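Local coordinates for endoglucanase, glycoside hydrolase family 5 protein (Cytophaga hutchinsonii, PDB 5IHS) that probably hydrolyses internal beta-1,4-glucosidic bonds of cellulose as an endoglucanase and probably serves the bacterium's growth on cellulose, at residues 120-125 against 138-143. Residues are numbered along the deposited sequence; the frame is centred on the assembly and turned at random. Where two conformers were deposited one is given.
Sequences VIIDYH and RFFSEM
Ile122 meets the helix with both branches: CG2, anti to the backbone N, lies 3.7 Å from Phe139 CE2 at the edge of that ring, while CD1 stands 4.2 Å from Met143 CB. Beyond CB the methionine turns away from the strand and lays its CG over one face of Phe139, toward the rim. Asp123 points to the barrel interior, where its OD2 accepts, through the syn lone pair, a 2.6 Å bond from His125 ND1; this would probably hold the imidazole's rotation. Tyr124 faces the helix again. Tyr124 CB abuts the edge of the Phe140 ring, 3.6 Å from Phe140 CE2, and the tyrosine ring, with CG anti to the backbone N (chi1 -160°), runs alongside Phe139, pointing the other way, planes 35° apart. Phe139 CD2 in turn sits over the centre of the Phe140 ring, completing an aromatic cluster. Phe140 also touches Tyr155 and, on helix 167-185, Val178 and Ile182; an alanine here would remove the ring and probably loosen all these contacts. Segments 120-125 and 138-143 run nearly antiparallel, their axes 10.8 Å apart, within the first half of a beta-alpha-beta unit in the TIM barrel of glycoside hydrolase family 5.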
loop_
_atom_site.group_PDB
_atom_site.type_symbol
_atom_site.label_atom_id
_atom_site.label_comp_id
_atom_site.label_asym_id
_atom_site.label_seq_id
_atom_site.Cartn_x
_atom_site.Cartn_y
_atom_site.Cartn_z
ATOM N N VAL A 120 -4.368 7.669 0.909
ATOM C CA VAL A 120 -3.198 7.340 1.712
ATOM C C VAL A 120 -3.439 6.023 2.434
ATOM O O VAL A 120 -4.502 5.827 3.041
ATOM C CB VAL A 120 -2.820 8.473 2.694
ATOM C CG1 VAL A 120 -3.970 8.837 3.616
ATOM C CG2 VAL A 120 -1.571 8.104 3.494
ATOM N N ILE A 121 -2.450 5.132 2.364
ATOM C CA ILE A 121 -2.469 3.861 3.078
ATOM C C ILE A 121 -1.648 4.002 4.351
ATOM O O ILE A 121 -0.464 4.349 4.297
ATOM C CB ILE A 121 -1.905 2.728 2.215
ATOM C CG1 ILE A 121 -2.714 2.547 0.931
ATOM C CG2 ILE A 121 -1.871 1.430 3.012
ATOM C CD1 ILE A 121 -2.010 1.714 -0.112
ATOM N N ILE A 122 -2.285 3.704 5.483
ATOM C CA ILE A 122 -1.621 3.636 6.777
ATOM C C ILE A 122 -1.212 2.178 6.964
ATOM O O ILE A 122 -2.053 1.337 7.276
ATOM C CB ILE A 122 -2.539 4.111 7.907
ATOM C CG1 ILE A 122 -2.949 5.573 7.707
ATOM C CG2 ILE A 122 -1.867 3.909 9.271
ATOM C CD1 ILE A 122 -4.005 6.044 8.672
ATOM N N ASP A 123 0.080 1.875 6.750
ATOM C CA ASP A 123 0.610 0.510 6.743
ATOM C C ASP A 123 1.361 0.199 8.036
ATOM O O ASP A 123 2.395 0.811 8.344
ATOM C CB ASP A 123 1.506 0.343 5.514
ATOM C CG ASP A 123 2.493 -0.818 5.591
ATOM O OD1 ASP A 123 2.192 -1.875 6.178
ATOM O OD2 ASP A 123 3.603 -0.628 4.986
ATOM N N TYR A 124 0.830 -0.765 8.789
ATOM C CA TYR A 124 1.479 -1.330 9.970
ATOM C C TYR A 124 2.510 -2.322 9.446
ATOM O O TYR A 124 2.198 -3.475 9.136
ATOM C CB TYR A 124 0.423 -1.983 10.851
ATOM C CG TYR A 124 0.813 -2.200 12.292
ATOM C CD1 TYR A 124 0.910 -1.122 13.172
ATOM C CD2 TYR A 124 1.065 -3.465 12.792
ATOM C CE1 TYR A 124 1.251 -1.303 14.497
ATOM C CE2 TYR A 124 1.403 -3.652 14.128
ATOM C CZ TYR A 124 1.498 -2.564 14.970
ATOM O OH TYR A 124 1.832 -2.706 16.298
ATOM N N HIS A 125 3.747 -1.843 9.309
ATOM C CA HIS A 125 4.753 -2.519 8.493
ATOM C C HIS A 125 5.496 -3.542 9.348
ATOM O O HIS A 125 6.644 -3.360 9.756
ATOM C CB HIS A 125 5.672 -1.507 7.821
ATOM C CG HIS A 125 6.359 -2.049 6.614
ATOM N ND1 HIS A 125 5.746 -2.116 5.382
ATOM C CD2 HIS A 125 7.605 -2.559 6.455
ATOM C CE1 HIS A 125 6.594 -2.625 4.510
ATOM N NE2 HIS A 125 7.728 -2.912 5.134
ATOM N N ARG A 138 -4.156 -0.368 19.676
ATOM C CA ARG A 138 -4.042 0.996 20.181
ATOM C C ARG A 138 -3.727 1.963 19.045
ATOM O O ARG A 138 -4.357 3.022 18.912
ATOM C CB ARG A 138 -2.956 1.050 21.264
ATOM C CG ARG A 138 -2.772 2.412 21.915
ATOM C CD ARG A 138 -1.904 2.331 23.182
ATOM N NE ARG A 138 -0.556 1.813 22.929
ATOM C CZ ARG A 138 -0.104 0.611 23.299
ATOM N NH1 ARG A 138 1.144 0.262 23.016
ATOM N NH2 ARG A 138 -0.875 -0.243 23.956
ATOM N N PHE A 139 -2.750 1.602 18.210
ATOM C CA PHE A 139 -2.363 2.446 17.085
ATOM C C PHE A 139 -3.537 2.689 16.148
ATOM O O PHE A 139 -3.833 3.831 15.776
ATOM C CB PHE A 139 -1.214 1.795 16.320
ATOM C CG PHE A 139 -0.878 2.511 15.048
ATOM C CD1 PHE A 139 -0.247 3.743 15.081
ATOM C CD2 PHE A 139 -1.202 1.965 13.817
ATOM C CE1 PHE A 139 0.056 4.418 13.912
ATOM C CE2 PHE A 139 -0.904 2.637 12.645
ATOM C CZ PHE A 139 -0.275 3.869 12.691
ATOM N N PHE A 140 -4.208 1.617 15.732
ATOM C CA PHE A 140 -5.289 1.775 14.772
ATOM C C PHE A 140 -6.495 2.472 15.380
ATOM O O PHE A 140 -7.183 3.217 14.675
ATOM C CB PHE A 140 -5.633 0.443 14.111
ATOM C CG PHE A 140 -4.710 0.121 12.979
ATOM C CD1 PHE A 140 -4.764 0.860 11.810
ATOM C CD2 PHE A 140 -3.750 -0.873 13.087
ATOM C CE1 PHE A 140 -3.886 0.619 10.764
ATOM C CE2 PHE A 140 -2.872 -1.124 12.030
ATOM C CZ PHE A 140 -2.952 -0.375 10.866
ATOM N N SER A 141 -6.772 2.262 16.671
ATOM C CA SER A 141 -7.832 3.024 17.329
ATOM C C SER A 141 -7.536 4.517 17.279
ATOM O O SER A 141 -8.425 5.338 17.015
ATOM C CB SER A 141 -7.971 2.592 18.790
ATOM O OG SER A 141 -8.492 1.288 18.907
ATOM N N GLU A 142 -6.288 4.894 17.553
ATOM C CA GLU A 142 -5.919 6.308 17.514
ATOM C C GLU A 142 -6.075 6.883 16.114
ATOM O O GLU A 142 -6.591 7.996 15.941
ATOM C CB GLU A 142 -4.481 6.478 17.984
ATOM C CG GLU A 142 -4.326 6.232 19.452
ATOM C CD GLU A 142 -2.892 6.279 19.915
ATOM O OE1 GLU A 142 -2.012 6.643 19.109
ATOM O OE2 GLU A 142 -2.647 5.956 21.099
ATOM N N MET A 143 -5.621 6.148 15.098
ATOM C CA MET A 143 -5.723 6.645 13.734
ATOM C C MET A 143 -7.176 6.761 13.305
ATOM O O MET A 143 -7.564 7.752 12.676
ATOM C CB MET A 143 -4.936 5.739 12.777
ATOM C CG MET A 143 -3.418 5.718 12.987
ATOM S SD MET A 143 -2.626 7.321 12.793
ATOM C CE MET A 143 -2.499 7.767 14.489
#